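Local coordinates for protein alpha-toxin (Clostridium novyi, PDB 2VK9) that belongs to the large clostridial toxins and is represented here by its catalytic domain, a member of the GT-A glycosyltransferase clan, at residues S110-Y116 / K516-E520; Y116-W120 / C283-P289. Numbering follows the deposited sequence.

Both contacts are built on helix 111-123 and share Y116, with centres about 7 Å apart. Along the chain the order is 110-116, 116-120, 283-289 and 516-520, so the loop after strand 280-283 is brought to the helix by contact 2, and the much later helix 518-523 by contact 1. The two partners of the helix also touch each other: T517 OG1 lies 2.5 Å from D286 O, a probable hydrogen bond, and T517 CG2 packs 3.5 Å from L288 CD1. Three distant parts of the chain therefore meet around one tyrosine, and the loop involved carries the D284-L285-D286 sequence, which matches the DXD signature of GT-A enzymes.

Contact 1: S110-Y116 / K516-E520; sequences SDQSLEY and KTHDE
This is a small, partly buried and mainly polar contact between the N-terminal ends of two helices, helix 111-123 and helix 518-523, the latter late in the catalytic-domain fragment. It buries 209 Å² in all, and the backbones come closest at Q112 and D519, whose CA atoms are 7.7 Å apart. S110 and T517 (chi1 p) occupy the N-cap positions; T517 OG1 accepts a weak capping bond from E520 N (3.3 Å), although its main polar partner is D286 O. Y116, with chi1 m, points across so that its OH accepts from D519 N (3.1 Å, 169°). The tyrosine hydroxyl thus takes up one of the first-turn amides of helix 518-523, which have no preceding turn to bond to. D519, also chi1 m, reaches back: its OD2 lies 3.5 Å from Q112 CB and accepts from a water (2.9 Å) that sits 2.8 Å from S113 OG. That OG is hydrogen-bonded to S110 OG (3.2 Å). H518 turns its ring away, to E316 and Y328.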
ATOM      1  N   SER A 110       9.008  13.378  12.264  1.00 28.84           N
ATOM      2  CA  SER A 110       8.457  13.869  13.524  1.00 29.01           C
ATOM      3  C   SER A 110       9.167  13.202  14.690  1.00 29.59           C
ATOM      4  O   SER A 110       9.839  12.180  14.514  1.00 29.73           O
ATOM      5  CB  SER A 110       6.955  13.621  13.603  1.00 28.64           C
ATOM      6  OG  SER A 110       6.685  12.272  13.906  1.00 28.97           O
ATOM      7  N   ASP A 111       9.026  13.788  15.875  1.00 30.18           N
ATOM      8  CA  ASP A 111       9.665  13.256  17.070  1.00 30.54           C
ATOM      9  C   ASP A 111       8.978  12.000  17.586  1.00 30.69           C
ATOM     10  O   ASP A 111       9.619  11.161  18.211  1.00 30.83           O
ATOM     11  CB  ASP A 111       9.741  14.322  18.166  1.00 30.92           C
ATOM     12  CG  ASP A 111      10.764  15.414  17.857  1.00 31.60           C
ATOM     13  OD1 ASP A 111      11.430  15.337  16.794  1.00 32.32           O
ATOM     14  OD2 ASP A 111      10.908  16.346  18.683  1.00 30.48           O
ATOM     15  N   GLN A 112       7.681  11.860  17.324  1.00 30.80           N
ATOM     16  CA  GLN A 112       6.983  10.628  17.679  1.00 31.03           C
ATOM     17  C   GLN A 112       7.554   9.453  16.900  1.00 30.70           C
ATOM     18  O   GLN A 112       7.766   8.380  17.466  1.00 30.66           O
ATOM     19  CB  GLN A 112       5.482  10.729  17.429  1.00 31.45           C
ATOM     20  CG  GLN A 112       4.728  11.548  18.454  1.00 33.73           C
ATOM     21  CD  GLN A 112       4.671  13.039  18.102  1.00 37.78           C
ATOM     22  OE1 GLN A 112       5.404  13.536  17.224  1.00 37.54           O
ATOM     23  NE2 GLN A 112       3.790  13.764  18.796  1.00 40.49           N
ATOM     24  N   SER A 113       7.811   9.666  15.605  1.00 30.19           N
ATOM     25  CA  SER A 113       8.409   8.636  14.754  1.00 29.66           C
ATOM     26  C   SER A 113       9.753   8.169  15.284  1.00 29.34           C
ATOM     27  O   SER A 113      10.056   6.983  15.193  1.00 29.54           O
ATOM     28  CB  SER A 113       8.569   9.116  13.315  1.00 29.74           C
ATOM     29  OG  SER A 113       7.312   9.357  12.707  1.00 30.18           O
ATOM     30  N   LEU A 114      10.549   9.090  15.836  1.00 28.83           N
ATOM     31  CA  LEU A 114      11.831   8.737  16.460  1.00 28.45           C
ATOM     32  C   LEU A 114      11.650   7.839  17.680  1.00 28.43           C
ATOM     33  O   LEU A 114      12.517   7.020  17.984  1.00 28.49           O
ATOM     34  CB  LEU A 114      12.628   9.974  16.870  1.00 28.25           C
ATOM     35  CG  LEU A 114      13.079  10.971  15.817  1.00 27.75           C
ATOM     36  CD1 LEU A 114      14.035  11.942  16.401  1.00 27.62           C
ATOM     37  CD2 LEU A 114      13.728  10.291  14.679  1.00 28.96           C
ATOM     38  N   GLU A 115      10.528   8.010  18.375  1.00 28.43           N
ATOM     39  CA  GLU A 115      10.180   7.168  19.511  1.00 28.51           C
ATOM     40  C   GLU A 115       9.760   5.785  19.025  1.00 27.88           C
ATOM     41  O   GLU A 115      10.261   4.777  19.531  1.00 27.92           O
ATOM     42  CB  GLU A 115       9.062   7.802  20.338  1.00 28.91           C
ATOM     43  CG  GLU A 115       9.466   9.030  21.153  1.00 32.30           C
ATOM     44  CD  GLU A 115       9.864   8.713  22.604  1.00 37.34           C
ATOM     45  OE1 GLU A 115      10.642   7.746  22.848  1.00 39.24           O
ATOM     46  OE2 GLU A 115       9.405   9.458  23.504  1.00 38.55           O
ATOM     47  N   TYR A 116       8.861   5.740  18.035  1.00 27.00           N
ATOM     48  CA  TYR A 116       8.375   4.474  17.474  1.00 26.36           C
ATOM     49  C   TYR A 116       9.527   3.649  16.914  1.00 25.56           C
ATOM     50  O   TYR A 116       9.589   2.438  17.095  1.00 25.29           O
ATOM     51  CB  TYR A 116       7.354   4.706  16.354  1.00 26.62           C
ATOM     52  CG  TYR A 116       5.984   5.194  16.770  1.00 27.43           C
ATOM     53  CD1 TYR A 116       4.836   4.706  16.152  1.00 27.89           C
ATOM     54  CD2 TYR A 116       5.830   6.164  17.759  1.00 28.68           C
ATOM     55  CE1 TYR A 116       3.564   5.173  16.515  1.00 27.87           C
ATOM     56  CE2 TYR A 116       4.568   6.632  18.130  1.00 28.55           C
ATOM     57  CZ  TYR A 116       3.443   6.136  17.503  1.00 27.78           C
ATOM     58  OH  TYR A 116       2.207   6.623  17.866  1.00 27.67           O
ATOM     59  N   LYS A 516      -2.709   0.130  16.978  1.00 35.90           N
ATOM     60  CA  LYS A 516      -3.588   1.028  17.719  1.00 36.92           C
ATOM     61  C   LYS A 516      -2.765   2.101  18.429  1.00 37.61           C
ATOM     62  O   LYS A 516      -2.698   2.162  19.661  1.00 37.74           O
ATOM     63  CB  LYS A 516      -4.477   0.251  18.698  1.00 37.00           C
ATOM     64  CG  LYS A 516      -5.151  -1.008  18.138  1.00 37.53           C
ATOM     65  CD  LYS A 516      -5.886  -0.755  16.817  1.00 38.74           C
ATOM     66  CE  LYS A 516      -6.841  -1.892  16.450  1.00 38.95           C
ATOM     67  NZ  LYS A 516      -6.377  -3.238  16.888  1.00 38.58           N
ATOM     68  N   THR A 517      -2.125   2.943  17.631  1.00 38.50           N
ATOM     69  CA  THR A 517      -1.189   3.923  18.153  1.00 39.29           C
ATOM     70  C   THR A 517      -1.701   5.315  17.853  1.00 40.36           C
ATOM     71  O   THR A 517      -2.495   5.503  16.930  1.00 40.58           O
ATOM     72  CB  THR A 517       0.188   3.761  17.510  1.00 39.03           C
ATOM     73  OG1 THR A 517       0.086   4.046  16.115  1.00 38.73           O
ATOM     74  CG2 THR A 517       0.694   2.350  17.685  1.00 38.57           C
ATOM     75  N   HIS A 518      -1.237   6.289  18.622  1.00 41.62           N
ATOM     76  CA  HIS A 518      -1.660   7.672  18.441  1.00 43.11           C
ATOM     77  C   HIS A 518      -1.466   8.168  17.016  1.00 44.44           C
ATOM     78  O   HIS A 518      -2.391   8.715  16.422  1.00 44.69           O
ATOM     79  CB  HIS A 518      -0.940   8.593  19.424  1.00 42.83           C
ATOM     80  CG  HIS A 518      -1.205   8.262  20.854  1.00 42.16           C
ATOM     81  ND1 HIS A 518      -0.466   8.789  21.888  1.00 42.17           N
ATOM     82  CD2 HIS A 518      -2.119   7.440  21.423  1.00 41.71           C
ATOM     83  CE1 HIS A 518      -0.921   8.318  23.034  1.00 42.16           C
ATOM     84  NE2 HIS A 518      -1.920   7.491  22.779  1.00 41.90           N
ATOM     85  N   ASP A 519      -0.272   7.964  16.465  1.00 46.14           N
ATOM     86  CA  ASP A 519       0.029   8.432  15.119  1.00 47.91           C
ATOM     87  C   ASP A 519      -0.805   7.705  14.062  1.00 49.13           C
ATOM     88  O   ASP A 519      -1.036   8.238  12.986  1.00 49.15           O
ATOM     89  CB  ASP A 519       1.530   8.320  14.817  1.00 48.01           C
ATOM     90  CG  ASP A 519       2.353   9.450  15.442  1.00 48.43           C
ATOM     91  OD1 ASP A 519       2.052   9.873  16.581  1.00 49.56           O
ATOM     92  OD2 ASP A 519       3.321   9.910  14.797  1.00 48.44           O
ATOM     93  N   GLU A 520      -1.272   6.502  14.371  1.00 50.95           N
ATOM     94  CA  GLU A 520      -2.111   5.768  13.434  1.00 53.11           C
ATOM     95  C   GLU A 520      -3.537   6.302  13.400  1.00 54.45           C
ATOM     96  O   GLU A 520      -4.158   6.367  12.335  1.00 54.55           O
ATOM     97  CB  GLU A 520      -2.141   4.289  13.774  1.00 53.14           C
ATOM     98  CG  GLU A 520      -1.904   3.397  12.569  1.00 54.64           C
ATOM     99  CD  GLU A 520      -2.999   3.463  11.524  1.00 55.46           C
ATOM    100  OE1 GLU A 520      -2.721   3.916  10.389  1.00 55.92           O
ATOM    101  OE2 GLU A 520      -4.131   3.046  11.837  1.00 56.58           O
TER
HETATM  102  O   HOH W   1       5.038   7.932  13.582  1.00 18.80           O

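Contact 2: Y116-W120 / C283-P289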
ATOM      1  N   TYR A 116       8.861   5.740  18.035  1.00 27.00           N
ATOM      2  CA  TYR A 116       8.375   4.474  17.474  1.00 26.36           C
ATOM      3  C   TYR A 116       9.527   3.649  16.914  1.00 25.56           C
ATOM      4  O   TYR A 116       9.589   2.438  17.095  1.00 25.29           O
ATOM      5  CB  TYR A 116       7.354   4.706  16.354  1.00 26.62           C
ATOM      6  CG  TYR A 116       5.984   5.194  16.770  1.00 27.43           C
ATOM      7  CD1 TYR A 116       4.836   4.706  16.152  1.00 27.89           C
ATOM      8  CD2 TYR A 116       5.830   6.164  17.759  1.00 28.68           C
ATOM      9  CE1 TYR A 116       3.564   5.173  16.515  1.00 27.87           C
ATOM     10  CE2 TYR A 116       4.568   6.632  18.130  1.00 28.55           C
ATOM     11  CZ  TYR A 116       3.443   6.136  17.503  1.00 27.78           C
ATOM     12  OH  TYR A 116       2.207   6.623  17.866  1.00 27.67           O
ATOM     13  N   TYR A 117      10.434   4.329  16.229  1.00 24.81           N
ATOM     14  CA  TYR A 117      11.570   3.697  15.589  1.00 24.16           C
ATOM     15  C   TYR A 117      12.474   3.079  16.633  1.00 24.11           C
ATOM     16  O   TYR A 117      12.981   1.974  16.458  1.00 23.98           O
ATOM     17  CB  TYR A 117      12.326   4.753  14.804  1.00 23.91           C
ATOM     18  CG  TYR A 117      13.490   4.267  13.981  1.00 23.36           C
ATOM     19  CD1 TYR A 117      13.328   3.286  13.004  1.00 22.76           C
ATOM     20  CD2 TYR A 117      14.742   4.831  14.148  1.00 22.63           C
ATOM     21  CE1 TYR A 117      14.393   2.876  12.235  1.00 23.06           C
ATOM     22  CE2 TYR A 117      15.805   4.436  13.394  1.00 23.64           C
ATOM     23  CZ  TYR A 117      15.634   3.459  12.435  1.00 23.92           C
ATOM     24  OH  TYR A 117      16.722   3.076  11.689  1.00 23.74           O
ATOM     25  N   ASN A 118      12.657   3.810  17.728  1.00 24.12           N
ATOM     26  CA  ASN A 118      13.441   3.348  18.852  1.00 24.10           C
ATOM     27  C   ASN A 118      12.808   2.130  19.521  1.00 24.10           C
ATOM     28  O   ASN A 118      13.500   1.267  20.054  1.00 23.89           O
ATOM     29  CB  ASN A 118      13.590   4.475  19.864  1.00 24.00           C
ATOM     30  CG  ASN A 118      14.524   4.114  20.992  1.00 24.24           C
ATOM     31  OD1 ASN A 118      15.698   3.840  20.765  1.00 24.21           O
ATOM     32  ND2 ASN A 118      14.004   4.097  22.216  1.00 24.19           N
ATOM     33  N   MET A 119      11.482   2.082  19.491  1.00 24.17           N
ATOM     34  CA  MET A 119      10.731   1.014  20.111  1.00 24.71           C
ATOM     35  C   MET A 119      11.013  -0.289  19.357  1.00 24.29           C
ATOM     36  O   MET A 119      11.317  -1.317  19.958  1.00 24.12           O
ATOM     37  CB  MET A 119       9.252   1.382  20.085  1.00 25.14           C
ATOM     38  CG  MET A 119       8.318   0.386  20.734  1.00 28.44           C
ATOM     39  SD  MET A 119       8.248   0.517  22.520  1.00 35.34           S
ATOM     40  CE  MET A 119       8.287   2.294  22.702  1.00 33.84           C
ATOM     41  N   TRP A 120      10.938  -0.216  18.033  1.00 23.92           N
ATOM     42  CA  TRP A 120      11.341  -1.305  17.162  1.00 23.73           C
ATOM     43  C   TRP A 120      12.786  -1.735  17.403  1.00 24.38           C
ATOM     44  O   TRP A 120      13.074  -2.931  17.473  1.00 24.42           O
ATOM     45  CB  TRP A 120      11.145  -0.899  15.709  1.00 22.78           C
ATOM     46  CG  TRP A 120       9.729  -0.979  15.291  1.00 21.99           C
ATOM     47  CD1 TRP A 120       8.878   0.060  15.083  1.00 21.20           C
ATOM     48  CD2 TRP A 120       8.977  -2.171  15.047  1.00 20.89           C
ATOM     49  NE1 TRP A 120       7.642  -0.409  14.714  1.00 20.62           N
ATOM     50  CE2 TRP A 120       7.679  -1.777  14.677  1.00 20.72           C
ATOM     51  CE3 TRP A 120       9.276  -3.533  15.097  1.00 20.43           C
ATOM     52  CZ2 TRP A 120       6.681  -2.694  14.361  1.00 21.28           C
ATOM     53  CZ3 TRP A 120       8.284  -4.442  14.784  1.00 21.34           C
ATOM     54  CH2 TRP A 120       7.001  -4.019  14.424  1.00 21.00           C
ATOM     55  N   CYS A 283       7.885  -1.983   7.545  1.00 26.34           N
ATOM     56  CA  CYS A 283       6.901  -1.458   8.466  1.00 26.83           C
ATOM     57  C   CYS A 283       6.691   0.041   8.331  1.00 27.31           C
ATOM     58  O   CYS A 283       7.610   0.798   8.041  1.00 27.19           O
ATOM     59  CB  CYS A 283       7.268  -1.809   9.902  1.00 26.81           C
ATOM     60  SG  CYS A 283       5.950  -1.445  11.070  1.00 26.66           S
ATOM     61  N   ASP A 284       5.447   0.446   8.545  1.00 28.11           N
ATOM     62  CA  ASP A 284       5.063   1.835   8.598  1.00 28.90           C
ATOM     63  C   ASP A 284       5.457   2.387   9.963  1.00 28.93           C
ATOM     64  O   ASP A 284       5.273   1.712  10.986  1.00 28.78           O
ATOM     65  CB  ASP A 284       3.556   1.909   8.443  1.00 29.47           C
ATOM     66  CG  ASP A 284       3.095   3.186   7.788  1.00 32.31           C
ATOM     67  OD1 ASP A 284       2.955   4.212   8.516  1.00 34.89           O
ATOM     68  OD2 ASP A 284       2.851   3.146   6.548  1.00 34.51           O
ATOM     69  N   LEU A 285       5.998   3.606   9.988  1.00 28.88           N
ATOM     70  CA  LEU A 285       6.389   4.257  11.249  1.00 28.69           C
ATOM     71  C   LEU A 285       5.232   4.571  12.234  1.00 29.18           C
ATOM     72  O   LEU A 285       5.469   4.993  13.370  1.00 29.39           O
ATOM     73  CB  LEU A 285       7.231   5.500  10.969  1.00 28.18           C
ATOM     74  CG  LEU A 285       8.714   5.219  10.738  1.00 27.49           C
ATOM     75  CD1 LEU A 285       9.376   6.313   9.910  1.00 26.06           C
ATOM     76  CD2 LEU A 285       9.428   5.033  12.067  1.00 26.73           C
ATOM     77  N   ASP A 286       3.992   4.348  11.806  1.00 29.47           N
ATOM     78  CA  ASP A 286       2.831   4.477  12.684  1.00 29.71           C
ATOM     79  C   ASP A 286       2.575   3.241  13.522  1.00 29.51           C
ATOM     80  O   ASP A 286       1.829   3.297  14.481  1.00 29.49           O
ATOM     81  CB  ASP A 286       1.591   4.750  11.851  1.00 30.11           C
ATOM     82  CG  ASP A 286       1.622   6.109  11.219  1.00 31.79           C
ATOM     83  OD1 ASP A 286       2.467   6.938  11.645  1.00 33.70           O
ATOM     84  OD2 ASP A 286       0.799   6.347  10.307  1.00 33.11           O
ATOM     85  N   PHE A 287       3.166   2.117  13.141  1.00 29.50           N
ATOM     86  CA  PHE A 287       2.963   0.879  13.867  1.00 29.49           C
ATOM     87  C   PHE A 287       4.073   0.700  14.876  1.00 29.90           C
ATOM     88  O   PHE A 287       5.106   1.363  14.800  1.00 30.11           O
ATOM     89  CB  PHE A 287       2.925  -0.306  12.910  1.00 29.35           C
ATOM     90  CG  PHE A 287       1.680  -0.372  12.061  1.00 29.23           C
ATOM     91  CD1 PHE A 287       0.782   0.696  12.003  1.00 29.01           C
ATOM     92  CD2 PHE A 287       1.420  -1.498  11.291  1.00 29.34           C
ATOM     93  CE1 PHE A 287      -0.364   0.629  11.205  1.00 29.19           C
ATOM     94  CE2 PHE A 287       0.278  -1.570  10.489  1.00 29.51           C
ATOM     95  CZ  PHE A 287      -0.613  -0.506  10.445  1.00 29.14           C
ATOM     96  N   LEU A 288       3.845  -0.188  15.831  1.00 30.11           N
ATOM     97  CA  LEU A 288       4.802  -0.453  16.880  1.00 30.22           C
ATOM     98  C   LEU A 288       4.898  -1.946  17.001  1.00 30.55           C
ATOM     99  O   LEU A 288       4.051  -2.650  16.459  1.00 30.56           O
ATOM    100  CB  LEU A 288       4.320   0.159  18.189  1.00 30.23           C
ATOM    101  CG  LEU A 288       4.523   1.670  18.322  1.00 30.60           C
ATOM    102  CD1 LEU A 288       3.731   2.224  19.482  1.00 30.41           C
ATOM    103  CD2 LEU A 288       5.987   2.003  18.496  1.00 30.66           C
ATOM    104  N   PRO A 289       5.949  -2.450  17.668  1.00 31.05           N
ATOM    105  CA  PRO A 289       6.025  -3.883  17.928  1.00 31.68           C
ATOM    106  C   PRO A 289       4.755  -4.435  18.562  1.00 32.48           C
ATOM    107  O   PRO A 289       4.058  -3.713  19.270  1.00 32.24           O
ATOM    108  CB  PRO A 289       7.211  -4.020  18.887  1.00 31.47           C
ATOM    109  CG  PRO A 289       7.651  -2.648  19.211  1.00 31.41           C
ATOM    110  CD  PRO A 289       7.140  -1.742  18.157  1.00 31.06           C
TER
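Helix residues 116-120 pack against the loop that leaves strand 280-283, burying 528 Å² in a largely apolar contact. One hydrogen bond joins the segments: W120 NE1 donates to F287 O (3.1 Å, 160°), satisfying the indole NH deep in the packing. Two CH-pi contacts follow. P289 CD lies over the five-membered ring of W120, 3.6 Å from its centroid and 12° off the normal, while L288 CG sits over one face of Y116, 4.2 Å from the ring centroid. C283 SG adds an oblique sulfur-aromatic contact, 4.5 Å from the centroid of the W120 six-membered ring. Other apolar packing comes from M119 and Y117: M119 CG touches both L288 CD2 (3.6 Å) and P289 CG (3.5 Å), and Y117 CB meets L285 CD2 (4.0 Å). D286 O lies at the edge of the Y116 ring, 3.3 Å from Y116 CE1. F102 of strand 99-103 contacts the rings of W120 and Y117, so the helix also rests on the central sheet. Within the loop, a type I turn from D284 to F287 is closed by F287 N to D284 O (3.0 Å). D286 CB points away from the helix, and its OD2 bonds to S523. The D284-L285-D286 sequence on this turn matches the DXD motif of GT-A glycosyltransferases, which follows a strand of the Rossmann-like sheet and in relatives takes part in metal binding.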